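Local coordinates for protein cytochrome P450 reductase (PDB 5OGX) that transfers electrons from NADH, through FAD and a [2Fe-2S] cluster, to the cytochrome P450 partner that O-demethylates guaiacol and other lignin-derived aromatics, at residues A[12-17]-A[23-28]; A[197-202]-A[230-235]; A[96-101]-A[129-134]; A[248-253]-A[268-273]. All blocks are in the same frame, centred on the assembly; numbering follows the deposited sequence. Where two conformers were deposited one is given.

In the fold
Contact 1 packs a helix on the sheet of the [2Fe-2S] domain, with the side chain of Phe26 about 11 Å from the cluster. Contact 3 sets the linker 96-101 against loop 129-134 of the FAD-binding barrel; the side chain of Gln134 is about 9 Å from the FAD and about 12 Å from the cluster. Contacts 1 and 3 touch, Leu27 O lying 2.9 Å from Leu100 N. Contact 2 ties the loop after the barrel to a helix of the NAD-binding domain and meets contact 3 where His198 packs on Glu131. Contact 4 lies within the NAD-binding domain, its centre about 41 Å from that of contact 1.

Contact 1. Residues A[12-17]-A[23-28]; sequences RRVDCE and LEAFLR
Val14 on edge strand 12-16 packs against Ala25 and Phe26 of helix 22-28, joining sheet and helix in the beta-grasp fold of plant-type [2Fe-2S] ferredoxins. The axes of the two segments pass 7.9 Å apart at 122°, and no hydrogen bond links them, so side-chain shape decides the fit. CG2 does most of the touching for Val14: it reaches Phe26 CD1 at 3.7 Å and lies equally near the backbone Ala25 O. With chi1 at -53°, CG1 stands opposite the carbonyl carbon while CG2 sits between the backbone N and that carbon, which brings this methyl up to the helix. Replacing Val14 by an alanine would probably leave Phe26 CD1 and the Ala25 carbonyl without their methyl cover and open a gap between strand and helix. The Phe26 ring meets the valine at a slant, and its CE1 continues along the strand to Arg12 O at 4.2 Å. Val7 and Val9 of strand 5-9 and Met33, a sodium-site residue, also pack on this ring, a broad apolar plate suited to the space between helix and sheet. Ala25 sits where the backbones come closest, its CA 5.3 Å from that of Cys16, and its single methyl fits the narrow spacing. On the strand's outward side, Arg13 NH2 forms a salt bridge with Asp15 OD1, which lies in the guanidinium plane and is met on its syn side. Cys16 is compact enough for its buried place: its sulfur, anti to the backbone N (chi1 -173°), meets the alanine methyl, with SG 3.6 Å from Ala25 CB.

Contact 2. Residues A[197-202]-A[230-235]; sequences FHLPPP and LARHPS
The C-terminal end of helix 219-232, in the NAD-binding domain, is fastened by Arg232 to the proline-rich loop 197-202 that follows the FAD-binding barrel. The arginine chain runs extended from CG to NE and delivers its guanidinium end-on to one backbone oxygen. NH1 donates to Pro200 O at 2.9 Å and NH2 to the same Pro200 O at 3.2 Å; the first bond is the straighter, 154° against 137° at the hydrogen. The oxygen lies close to the guanidinium plane, whereas the two nitrogens approach from opposite faces of the carbonyl plane. Apolar groups enclose the flat cation: Pro202 CG sits 3.7 Å above one face, toward the rim, and Leu199 CD1 4.0 Å over the centre of the other. Leu199 CB also reaches NH1 at 3.6 Å. A leucine in place of Arg232 would probably leave Pro200 O without its paired donors and Asp205, which forms a salt bridge with NH1, without its cationic mate. The rigid, puckered ring of Pro202 offers CG and CD to the guanidinium face. This end-on, bifurcated arginine-to-carbonyl grip joins the loop after strand 187-194 to the end of helix 219-232 in the two-domain ferredoxin-reductase fold.

Contact 3. Residues A[96-101]-A[129-134]; sequences VTHPLR and AFEAGQ
Loop 96-101 passes loop 129-134 with His98 CA 5.9 Å from Ala129 CA, and the second loop then folds into a type II beta turn from Glu131 to Gln134. His98 carries the contact. Its imidazole lies with one face over the backbone joining Ala129 to Phe130: Phe130 N is 3.8 Å above the ring plane, over its centre, and Ala129 C sits nearer the rim. Ala129 CB approaches His98 ND1 at 3.5 Å, its small methyl leaving room for the ring to settle on the chain. At the ring edge, NE2 donates to Glu131 OE2 at 2.7 Å and 166°, a nearly straight His-carboxylate bond. The oxygen is met on its anti side, and ring and carboxylate are almost coplanar, 12° apart. Glu131 brings its acid group there by bending at chi2 (-66°). The neighbouring carboxylate would be expected to favour a protonated imidazole. Gln134 N closes the turn on Glu131 O, its OE1 in return accepts from Glu131 N at 2.9 Å, and a water joins its NE2 to Thr97 OG1. Gly133 suits the turn because at its backbone angles a CB would press on the preceding carbonyl. Around the contact, Pro193 of strand 187-194 packs on His98, Phe130 and Gln134, while Thr97 and Leu100 rest on Leu27 of helix 22-28, so loop 96-101 runs between that helix and the barrel to which loop 129-134 belongs.

Contact 4. Residues A[248-253]-A[268-273]; sequences ADLYDL and FVPVLS
Leu250, in the loop leading to helix 253-262, reaches across to Pro270 on strand 266-272 of the NAD-binding domain, a ferredoxin-reductase-type Rossmann-like fold with a parallel sheet. From CA, its CB points toward the strand, and CG lies opposite the carbonyl carbon (chi1 -59°), carrying the branch point onward; the two methyls then make the contact. CD2 presses on Pro270 CB at 3.6 Å and continues to Pro270 CG at 4.2 Å. CD1 spans two residues, Pro270 CB at 3.9 Å and Leu272 CD2 at 4.2 Å. The leucine crosses both partners at about a right angle, and both methyls rest on the CB side of Pro270. A branched aliphatic chain suits this buried place, and proline gives it a rigid apolar surface. Further along, Leu253 CD2 meets the edge of the Phe268 ring, 3.6 Å from CE2 and near the ring plane. Phe268 has its ring anti to the backbone N, with chi1 at -177°, which carries it from the strand toward this leucine. No hydrogen bond crosses between the two segments; the contact is apolar packing. Phe256 of helix 253-262 stacks on the Phe268 ring, Tyr280 covers Leu250 and Leu253, and Val244 of the adjoining strand 238-244 touches Leu250 and Leu272. The contact therefore falls within the beta-alpha-beta crossover from strand 238-244 through helix 253-262 to strand 266-272.

Contact 1. Residues A[12-17]-A[23-28]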
loop_
_atom_site.group_PDB
_atom_site.type_symbol
_atom_site.label_atom_id
_atom_site.label_comp_id
_atom_site.label_asym_id
_atom_site.label_seq_id
_atom_site.Cartn_x
_atom_site.Cartn_y
_atom_site.Cartn_z
ATOM N N ARG A 12 25.158 0.405 -5.481
ATOM C CA ARG A 12 24.937 1.394 -4.432
ATOM C C ARG A 12 25.184 0.760 -3.070
ATOM O O ARG A 12 24.623 -0.296 -2.763
ATOM C CB ARG A 12 23.508 1.945 -4.505
ATOM C CG ARG A 12 23.255 2.917 -5.660
ATOM C CD ARG A 12 23.311 4.374 -5.183
ATOM N NE ARG A 12 21.978 4.969 -5.056
ATOM C CZ ARG A 12 21.662 5.934 -4.194
ATOM N NH1 ARG A 12 22.579 6.422 -3.369
ATOM N NH2 ARG A 12 20.424 6.410 -4.154
ATOM N N ARG A 13 25.986 1.418 -2.238
ATOM C CA ARG A 13 26.298 0.924 -0.908
ATOM C C ARG A 13 25.609 1.770 0.157
ATOM O O ARG A 13 25.535 2.995 0.038
ATOM C CB ARG A 13 27.811 0.938 -0.661
ATOM C CG ARG A 13 28.207 0.648 0.789
ATOM C CD ARG A 13 29.602 1.163 1.101
ATOM N NE ARG A 13 29.907 1.086 2.530
ATOM C CZ ARG A 13 31.140 1.017 3.016
ATOM N NH1 ARG A 13 32.166 1.009 2.180
ATOM N NH2 ARG A 13 31.346 0.955 4.328
ATOM N N VAL A 14 25.108 1.109 1.200
ATOM C CA VAL A 14 24.723 1.766 2.445
ATOM C C VAL A 14 25.350 0.984 3.592
ATOM O O VAL A 14 25.867 -0.121 3.415
ATOM C CB VAL A 14 23.193 1.879 2.617
ATOM C CG1 VAL A 14 22.561 2.543 1.390
ATOM C CG2 VAL A 14 22.584 0.524 2.866
ATOM N N ASP A 15 25.347 1.586 4.777
ATOM C CA ASP A 15 25.866 0.905 5.952
ATOM C C ASP A 15 24.694 0.499 6.834
ATOM O O ASP A 15 23.823 1.319 7.144
ATOM C CB ASP A 15 26.872 1.776 6.703
ATOM C CG ASP A 15 28.138 1.983 5.901
ATOM O OD1 ASP A 15 28.905 1.007 5.748
ATOM O OD2 ASP A 15 28.347 3.106 5.393
ATOM N N CYS A 16 24.658 -0.778 7.187
ATOM C CA CYS A 16 23.542 -1.388 7.886
ATOM C C CYS A 16 23.994 -1.761 9.290
ATOM O O CYS A 16 25.008 -2.443 9.459
ATOM C CB CYS A 16 23.058 -2.626 7.127
ATOM S SG CYS A 16 21.550 -3.371 7.782
ATOM N N GLU A 17 23.257 -1.298 10.297
ATOM C CA GLU A 17 23.559 -1.714 11.653
ATOM C C GLU A 17 23.250 -3.203 11.812
ATOM O O GLU A 17 22.395 -3.744 11.111
ATOM C CB GLU A 17 22.757 -0.891 12.655
ATOM C CG GLU A 17 22.892 0.606 12.440
ATOM C CD GLU A 17 22.540 1.407 13.679
ATOM O OE1 GLU A 17 22.616 0.844 14.793
ATOM O OE2 GLU A 17 22.190 2.597 13.540
ATOM N N LEU A 23 16.360 -4.175 3.944
ATOM C CA LEU A 23 15.390 -3.265 3.343
ATOM C C LEU A 23 15.428 -1.900 4.015
ATOM O O LEU A 23 15.467 -0.868 3.341
ATOM C CB LEU A 23 13.981 -3.854 3.408
ATOM C CG LEU A 23 12.933 -2.908 2.786
ATOM C CD1 LEU A 23 13.172 -2.689 1.282
ATOM C CD2 LEU A 23 11.539 -3.457 3.031
ATOM N N GLU A 24 15.412 -1.869 5.352
ATOM C CA GLU A 24 15.341 -0.580 6.028
ATOM C C GLU A 24 16.622 0.217 5.848
ATOM O O GLU A 24 16.572 1.442 5.696
ATOM C CB GLU A 24 15.011 -0.777 7.505
ATOM C CG GLU A 24 13.584 -1.264 7.638
ATOM C CD GLU A 24 12.977 -0.999 8.982
ATOM O OE1 GLU A 24 13.740 -0.760 9.946
ATOM O OE2 GLU A 24 11.731 -1.061 9.065
ATOM N N ALA A 25 17.768 -0.460 5.813
ATOM C CA ALA A 25 19.018 0.240 5.549
ATOM C C ALA A 25 19.003 0.886 4.164
ATOM O O ALA A 25 19.394 2.050 4.010
ATOM C CB ALA A 25 20.202 -0.720 5.689
ATOM N N PHE A 26 18.550 0.146 3.139
ATOM C CA PHE A 26 18.515 0.707 1.791
ATOM C C PHE A 26 17.521 1.862 1.707
ATOM O O PHE A 26 17.871 2.955 1.256
ATOM C CB PHE A 26 18.175 -0.372 0.750
ATOM C CG PHE A 26 19.327 -1.323 0.464
ATOM C CD1 PHE A 26 20.558 -0.838 0.046
ATOM C CD2 PHE A 26 19.171 -2.691 0.619
ATOM C CE1 PHE A 26 21.635 -1.699 -0.195
ATOM C CE2 PHE A 26 20.241 -3.561 0.370
ATOM C CZ PHE A 26 21.469 -3.064 -0.041
ATOM N N LEU A 27 16.276 1.656 2.153
ATOM C CA LEU A 27 15.302 2.735 1.981
ATOM C C LEU A 27 15.658 3.961 2.816
ATOM O O LEU A 27 15.409 5.096 2.393
ATOM C CB LEU A 27 13.885 2.264 2.322
ATOM C CG LEU A 27 13.294 1.126 1.493
ATOM C CD1 LEU A 27 11.886 0.785 2.013
ATOM C CD2 LEU A 27 13.255 1.463 0.006
ATOM N N ARG A 28 16.210 3.763 4.010
ATOM C CA ARG A 28 16.633 4.921 4.794
ATOM C C ARG A 28 17.748 5.690 4.094
ATOM O O ARG A 28 17.882 6.905 4.288
ATOM C CB ARG A 28 17.074 4.479 6.189
ATOM C CG ARG A 28 15.901 4.099 7.096
ATOM C CD ARG A 28 16.371 3.878 8.512
ATOM N NE ARG A 28 15.274 3.553 9.414
ATOM C CZ ARG A 28 14.577 4.457 10.096
ATOM N NH1 ARG A 28 14.857 5.746 9.968
ATOM N NH2 ARG A 28 13.602 4.072 10.911
#

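Contact 2. Residues A[197-202]-A[230-235]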
loop_
_atom_site.group_PDB
_atom_site.type_symbol
_atom_site.label_atom_id
_atom_site.label_comp_id
_atom_site.label_asym_id
_atom_site.label_seq_id
_atom_site.Cartn_x
_atom_site.Cartn_y
_atom_site.Cartn_z
ATOM N N PHE A 197 2.996 0.588 -4.366
ATOM C CA PHE A 197 1.675 0.684 -4.989
ATOM C C PHE A 197 1.425 2.130 -5.411
ATOM O O PHE A 197 0.665 2.867 -4.783
ATOM C CB PHE A 197 0.620 0.194 -3.998
ATOM C CG PHE A 197 -0.766 0.004 -4.584
ATOM C CD1 PHE A 197 -1.003 -0.899 -5.614
ATOM C CD2 PHE A 197 -1.839 0.671 -4.021
ATOM C CE1 PHE A 197 -2.299 -1.107 -6.103
ATOM C CE2 PHE A 197 -3.137 0.482 -4.502
ATOM C CZ PHE A 197 -3.365 -0.410 -5.545
ATOM N N HIS A 198 2.075 2.546 -6.501
ATOM C CA HIS A 198 1.949 3.936 -6.932
ATOM C C HIS A 198 2.128 4.017 -8.439
ATOM O O HIS A 198 2.588 3.073 -9.076
ATOM C CB HIS A 198 2.954 4.842 -6.202
ATOM C CG HIS A 198 4.385 4.438 -6.393
ATOM N ND1 HIS A 198 5.079 4.696 -7.557
ATOM C CD2 HIS A 198 5.249 3.794 -5.571
ATOM C CE1 HIS A 198 6.313 4.225 -7.444
ATOM N NE2 HIS A 198 6.442 3.667 -6.251
ATOM N N LEU A 199 1.776 5.181 -9.002
ATOM C CA LEU A 199 1.883 5.396 -10.432
ATOM C C LEU A 199 3.341 5.393 -10.888
ATOM O O LEU A 199 4.240 5.780 -10.138
ATOM C CB LEU A 199 1.260 6.745 -10.804
ATOM C CG LEU A 199 -0.259 6.794 -10.626
ATOM C CD1 LEU A 199 -0.787 8.229 -10.616
ATOM C CD2 LEU A 199 -0.911 6.011 -11.741
ATOM N N PRO A 200 3.586 5.009 -12.132
ATOM C CA PRO A 200 4.915 5.189 -12.721
ATOM C C PRO A 200 5.237 6.665 -12.862
ATOM O O PRO A 200 4.354 7.521 -12.674
ATOM C CB PRO A 200 4.780 4.504 -14.090
ATOM C CG PRO A 200 3.350 4.619 -14.423
ATOM C CD PRO A 200 2.605 4.501 -13.105
ATOM N N PRO A 201 6.489 7.012 -13.160
ATOM C CA PRO A 201 6.822 8.420 -13.373
ATOM C C PRO A 201 5.942 9.018 -14.450
ATOM O O PRO A 201 5.485 8.309 -15.366
ATOM C CB PRO A 201 8.294 8.375 -13.811
ATOM C CG PRO A 201 8.820 7.083 -13.287
ATOM C CD PRO A 201 7.662 6.128 -13.305
ATOM N N PRO A 202 5.661 10.323 -14.374
ATOM C CA PRO A 202 4.780 10.948 -15.379
ATOM C C PRO A 202 5.181 10.664 -16.818
ATOM O O PRO A 202 4.304 10.452 -17.662
ATOM C CB PRO A 202 4.892 12.442 -15.047
ATOM C CG PRO A 202 5.213 12.483 -13.604
ATOM C CD PRO A 202 6.054 11.269 -13.318
ATOM N N LEU A 230 -5.655 11.700 -12.402
ATOM C CA LEU A 230 -6.543 12.663 -13.041
ATOM C C LEU A 230 -5.896 14.038 -13.146
ATOM O O LEU A 230 -6.167 14.781 -14.098
ATOM C CB LEU A 230 -7.858 12.728 -12.264
ATOM C CG LEU A 230 -8.782 11.519 -12.455
ATOM C CD1 LEU A 230 -9.940 11.538 -11.431
ATOM C CD2 LEU A 230 -9.319 11.440 -13.897
ATOM N N ALA A 231 -5.031 14.399 -12.194
ATOM C CA ALA A 231 -4.309 15.663 -12.325
ATOM C C ALA A 231 -3.375 15.633 -13.533
ATOM O O ALA A 231 -3.275 16.620 -14.273
ATOM C CB ALA A 231 -3.536 15.969 -11.040
ATOM N N ARG A 232 -2.710 14.495 -13.763
ATOM C CA ARG A 232 -1.829 14.338 -14.917
ATOM C C ARG A 232 -2.604 14.357 -16.229
ATOM O O ARG A 232 -2.144 14.937 -17.222
ATOM C CB ARG A 232 -1.057 13.019 -14.819
ATOM C CG ARG A 232 -0.148 12.876 -13.624
ATOM C CD ARG A 232 0.431 11.468 -13.602
ATOM N NE ARG A 232 1.424 11.325 -12.541
ATOM C CZ ARG A 232 2.211 10.265 -12.416
ATOM N NH1 ARG A 232 2.105 9.270 -13.288
ATOM N NH2 ARG A 232 3.101 10.215 -11.426
ATOM N N HIS A 233 -3.747 13.672 -16.271
ATOM C CA HIS A 233 -4.535 13.521 -17.496
ATOM C C HIS A 233 -6.000 13.735 -17.142
ATOM O O HIS A 233 -6.727 12.779 -16.851
ATOM C CB HIS A 233 -4.320 12.145 -18.129
ATOM C CG HIS A 233 -2.965 11.968 -18.746
ATOM N ND1 HIS A 233 -1.952 11.261 -18.134
ATOM C CD2 HIS A 233 -2.460 12.407 -19.922
ATOM C CE1 HIS A 233 -0.881 11.273 -18.907
ATOM N NE2 HIS A 233 -1.163 11.961 -19.998
ATOM N N PRO A 234 -6.469 14.983 -17.167
ATOM C CA PRO A 234 -7.803 15.286 -16.617
ATOM C C PRO A 234 -8.957 14.602 -17.328
ATOM O O PRO A 234 -10.024 14.446 -16.724
ATOM C CB PRO A 234 -7.895 16.810 -16.756
ATOM C CG PRO A 234 -6.474 17.262 -16.693
ATOM C CD PRO A 234 -5.673 16.200 -17.391
ATOM N N SER A 235 -8.798 14.201 -18.584
ATOM C CA SER A 235 -9.895 13.603 -19.329
ATOM C C SER A 235 -9.831 12.086 -19.349
ATOM O O SER A 235 -10.676 11.451 -19.989
ATOM C CB SER A 235 -9.916 14.136 -20.764
ATOM O OG SER A 235 -10.340 15.487 -20.782
#

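Contact 3. Residues A[96-101]-A[129-134]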
loop_
_atom_site.group_PDB
_atom_site.type_symbol
_atom_site.label_atom_id
_atom_site.label_comp_id
_atom_site.label_asym_id
_atom_site.label_seq_id
_atom_site.Cartn_x
_atom_site.Cartn_y
_atom_site.Cartn_z
ATOM N N VAL A 96 17.091 5.923 -7.118
ATOM C CA VAL A 96 16.700 6.823 -6.033
ATOM C C VAL A 96 15.240 6.606 -5.652
ATOM O O VAL A 96 14.370 6.412 -6.515
ATOM C CB VAL A 96 16.936 8.280 -6.464
ATOM C CG1 VAL A 96 16.550 9.239 -5.347
ATOM C CG2 VAL A 96 18.387 8.461 -6.869
ATOM N N THR A 97 14.957 6.668 -4.350
ATOM C CA THR A 97 13.582 6.742 -3.880
ATOM C C THR A 97 13.507 7.742 -2.739
ATOM O O THR A 97 14.525 8.211 -2.224
ATOM C CB THR A 97 13.041 5.372 -3.443
ATOM O OG1 THR A 97 11.626 5.468 -3.217
ATOM C CG2 THR A 97 13.730 4.873 -2.169
ATOM N N HIS A 98 12.278 8.096 -2.378
ATOM C CA HIS A 98 12.056 8.915 -1.195
ATOM C C HIS A 98 12.606 8.194 0.028
ATOM O O HIS A 98 12.289 7.019 0.239
ATOM C CB HIS A 98 10.565 9.187 -1.009
ATOM C CG HIS A 98 9.910 9.760 -2.222
ATOM N ND1 HIS A 98 10.271 10.981 -2.746
ATOM C CD2 HIS A 98 8.924 9.282 -3.018
ATOM C CE1 HIS A 98 9.534 11.234 -3.815
ATOM N NE2 HIS A 98 8.711 10.215 -4.003
ATOM N N PRO A 99 13.401 8.852 0.860
ATOM C CA PRO A 99 14.003 8.155 2.001
ATOM C C PRO A 99 12.960 7.742 3.030
ATOM O O PRO A 99 12.060 8.507 3.381
ATOM C CB PRO A 99 14.966 9.194 2.583
ATOM C CG PRO A 99 14.318 10.521 2.216
ATOM C CD PRO A 99 13.694 10.293 0.853
ATOM N N LEU A 100 13.101 6.519 3.517
ATOM C CA LEU A 100 12.340 6.077 4.678
ATOM C C LEU A 100 12.825 6.836 5.903
ATOM O O LEU A 100 14.029 6.894 6.157
ATOM C CB LEU A 100 12.532 4.574 4.879
ATOM C CG LEU A 100 11.929 3.914 6.118
ATOM C CD1 LEU A 100 10.409 4.045 6.070
ATOM C CD2 LEU A 100 12.334 2.440 6.163
ATOM N N ARG A 101 11.908 7.421 6.672
ATOM C CA ARG A 101 12.389 8.186 7.819
ATOM C C ARG A 101 11.409 8.121 8.981
ATOM O O ARG A 101 10.245 7.741 8.832
ATOM C CB ARG A 101 12.683 9.641 7.438
ATOM C CG ARG A 101 11.484 10.487 7.051
ATOM C CD ARG A 101 11.951 11.919 6.707
ATOM N NE ARG A 101 10.826 12.817 6.448
ATOM C CZ ARG A 101 10.077 13.372 7.396
ATOM N NH1 ARG A 101 10.338 13.131 8.677
ATOM N NH2 ARG A 101 9.065 14.169 7.068
ATOM N N ALA A 129 8.178 13.420 1.859
ATOM C CA ALA A 129 8.245 13.104 0.436
ATOM C C ALA A 129 7.746 11.682 0.234
ATOM O O ALA A 129 8.255 10.762 0.874
ATOM C CB ALA A 129 9.677 13.234 -0.083
ATOM N N PHE A 130 6.755 11.505 -0.645
ATOM C CA PHE A 130 6.198 10.182 -0.933
ATOM C C PHE A 130 5.487 10.222 -2.280
ATOM O O PHE A 130 5.216 11.291 -2.833
ATOM C CB PHE A 130 5.216 9.716 0.161
ATOM C CG PHE A 130 4.026 10.630 0.333
ATOM C CD1 PHE A 130 4.087 11.692 1.224
ATOM C CD2 PHE A 130 2.857 10.432 -0.395
ATOM C CE1 PHE A 130 3.008 12.561 1.392
ATOM C CE2 PHE A 130 1.764 11.304 -0.230
ATOM C CZ PHE A 130 1.852 12.368 0.663
ATOM N N GLU A 131 5.186 9.033 -2.803
ATOM C CA GLU A 131 4.320 8.874 -3.968
ATOM C C GLU A 131 2.933 8.490 -3.486
ATOM O O GLU A 131 2.808 7.708 -2.542
ATOM C CB GLU A 131 4.831 7.774 -4.900
ATOM C CG GLU A 131 6.233 8.017 -5.445
ATOM C CD GLU A 131 6.278 9.214 -6.365
ATOM O OE1 GLU A 131 5.350 9.377 -7.192
ATOM O OE2 GLU A 131 7.230 10.002 -6.250
ATOM N N ALA A 132 1.891 9.037 -4.129
ATOM C CA ALA A 132 0.534 8.632 -3.769
ATOM C C ALA A 132 0.387 7.130 -3.907
ATOM O O ALA A 132 0.832 6.550 -4.901
ATOM C CB ALA A 132 -0.488 9.343 -4.656
ATOM N N GLY A 133 -0.232 6.500 -2.900
ATOM C CA GLY A 133 -0.376 5.055 -2.852
ATOM C C GLY A 133 0.589 4.371 -1.903
ATOM O O GLY A 133 0.390 3.191 -1.572
ATOM N N GLN A 134 1.632 5.075 -1.476
ATOM C CA GLN A 134 2.528 4.509 -0.481
ATOM C C GLN A 134 1.851 4.502 0.881
ATOM O O GLN A 134 0.766 5.063 1.065
ATOM C CB GLN A 134 3.838 5.297 -0.443
ATOM C CG GLN A 134 4.659 5.066 -1.721
ATOM C CD GLN A 134 6.073 5.532 -1.556
ATOM O OE1 GLN A 134 6.336 6.724 -1.550
ATOM N NE2 GLN A 134 7.005 4.579 -1.401
HETATM O O HOH W 1 9.954 4.340 -1.153
HETATM O O HOH W 2 10.758 10.701 2.298
HETATM O O HOH W 3 10.611 13.108 3.522
#

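Contact 4. Residues A[248-253]-A[268-273]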
loop_
_atom_site.group_PDB
_atom_site.type_symbol
_atom_site.label_atom_id
_atom_site.label_comp_id
_atom_site.label_asym_id
_atom_site.label_seq_id
_atom_site.Cartn_x
_atom_site.Cartn_y
_atom_site.Cartn_z
ATOM N N ALA A 248 -23.960 1.166 4.874
ATOM C CA ALA A 248 -23.433 1.741 6.103
ATOM C C ALA A 248 -21.914 1.824 6.102
ATOM O O ALA A 248 -21.342 2.586 6.896
ATOM C CB ALA A 248 -23.913 0.925 7.306
ATOM N N ASP A 249 -21.251 1.054 5.235
ATOM C CA ASP A 249 -19.798 1.045 5.119
ATOM C C ASP A 249 -19.254 2.125 4.191
ATOM O O ASP A 249 -18.031 2.297 4.113
ATOM C CB ASP A 249 -19.323 -0.316 4.605
ATOM C CG ASP A 249 -19.747 -1.466 5.497
ATOM O OD1 ASP A 249 -19.496 -1.396 6.715
ATOM O OD2 ASP A 249 -20.314 -2.448 4.971
ATOM N N LEU A 250 -20.113 2.833 3.464
ATOM C CA LEU A 250 -19.634 3.768 2.458
ATOM C C LEU A 250 -19.267 5.091 3.107
ATOM O O LEU A 250 -19.823 5.472 4.148
ATOM C CB LEU A 250 -20.693 3.989 1.369
ATOM C CG LEU A 250 -21.149 2.753 0.585
ATOM C CD1 LEU A 250 -22.407 3.055 -0.212
ATOM C CD2 LEU A 250 -20.002 2.282 -0.330
ATOM N N TYR A 251 -18.313 5.793 2.499
ATOM C CA TYR A 251 -17.901 7.081 3.035
ATOM C C TYR A 251 -17.361 7.970 1.924
ATOM O O TYR A 251 -17.069 7.515 0.814
ATOM C CB TYR A 251 -16.859 6.928 4.163
ATOM C CG TYR A 251 -15.566 6.235 3.791
ATOM C CD1 TYR A 251 -15.440 4.852 3.914
ATOM C CD2 TYR A 251 -14.455 6.961 3.357
ATOM C CE1 TYR A 251 -14.262 4.206 3.597
ATOM C CE2 TYR A 251 -13.258 6.315 3.036
ATOM C CZ TYR A 251 -13.176 4.935 3.159
ATOM O OH TYR A 251 -12.002 4.290 2.856
ATOM N N ASP A 252 -17.281 9.265 2.239
ATOM C CA ASP A 252 -16.739 10.286 1.343
ATOM C C ASP A 252 -17.473 10.335 0.002
ATOM O O ASP A 252 -16.888 10.685 -1.024
ATOM C CB ASP A 252 -15.237 10.085 1.127
ATOM C CG ASP A 252 -14.422 10.628 2.275
ATOM O OD1 ASP A 252 -15.030 11.277 3.158
ATOM O OD2 ASP A 252 -13.194 10.395 2.302
ATOM N N LEU A 253 -18.766 10.003 -0.007
ATOM C CA LEU A 253 -19.499 10.033 -1.268
ATOM C C LEU A 253 -19.481 11.433 -1.876
ATOM O O LEU A 253 -19.334 11.583 -3.095
ATOM C CB LEU A 253 -20.930 9.538 -1.058
ATOM C CG LEU A 253 -20.987 8.099 -0.528
ATOM C CD1 LEU A 253 -22.419 7.650 -0.276
ATOM C CD2 LEU A 253 -20.282 7.140 -1.499
ATOM N N PHE A 268 -17.299 6.687 -9.825
ATOM C CA PHE A 268 -17.201 6.038 -8.525
ATOM C C PHE A 268 -18.397 5.113 -8.359
ATOM O O PHE A 268 -19.544 5.554 -8.486
ATOM C CB PHE A 268 -17.175 7.063 -7.387
ATOM C CG PHE A 268 -17.014 6.448 -6.041
ATOM C CD1 PHE A 268 -15.800 5.864 -5.682
ATOM C CD2 PHE A 268 -18.061 6.429 -5.136
ATOM C CE1 PHE A 268 -15.633 5.293 -4.444
ATOM C CE2 PHE A 268 -17.903 5.845 -3.891
ATOM C CZ PHE A 268 -16.688 5.278 -3.546
ATOM N N VAL A 269 -18.131 3.850 -8.049
ATOM C CA VAL A 269 -19.161 2.813 -8.048
ATOM C C VAL A 269 -19.105 2.004 -6.757
ATOM O O VAL A 269 -18.268 1.094 -6.621
ATOM C CB VAL A 269 -19.006 1.872 -9.252
ATOM C CG1 VAL A 269 -20.151 0.864 -9.296
ATOM C CG2 VAL A 269 -18.894 2.657 -10.550
ATOM N N PRO A 270 -19.969 2.292 -5.789
ATOM C CA PRO A 270 -20.118 1.387 -4.645
ATOM C C PRO A 270 -20.674 0.050 -5.102
ATOM O O PRO A 270 -21.478 -0.022 -6.034
ATOM C CB PRO A 270 -21.114 2.124 -3.737
ATOM C CG PRO A 270 -21.024 3.551 -4.157
ATOM C CD PRO A 270 -20.766 3.522 -5.630
ATOM N N VAL A 271 -20.216 -1.023 -4.454
ATOM C CA VAL A 271 -20.706 -2.373 -4.728
ATOM C C VAL A 271 -20.919 -3.064 -3.395
ATOM O O VAL A 271 -19.968 -3.223 -2.624
ATOM C CB VAL A 271 -19.733 -3.189 -5.609
ATOM C CG1 VAL A 271 -20.411 -4.474 -6.073
ATOM C CG2 VAL A 271 -19.274 -2.368 -6.828
ATOM N N LEU A 272 -22.163 -3.474 -3.115
ATOM C CA LEU A 272 -22.535 -4.018 -1.812
ATOM C C LEU A 272 -22.747 -5.523 -1.911
ATOM O O LEU A 272 -23.564 -5.988 -2.714
ATOM C CB LEU A 272 -23.806 -3.356 -1.269
ATOM C CG LEU A 272 -24.044 -1.857 -1.470
ATOM C CD1 LEU A 272 -25.285 -1.401 -0.698
ATOM C CD2 LEU A 272 -22.852 -1.019 -1.081
ATOM N N SER A 273 -22.036 -6.275 -1.071
ATOM C CA SER A 273 -22.037 -7.729 -1.152
ATOM C C SER A 273 -23.074 -8.399 -0.257
ATOM O O SER A 273 -23.586 -9.466 -0.614
ATOM C CB SER A 273 -20.645 -8.265 -0.800
ATOM O OG SER A 273 -20.277 -7.860 0.509
#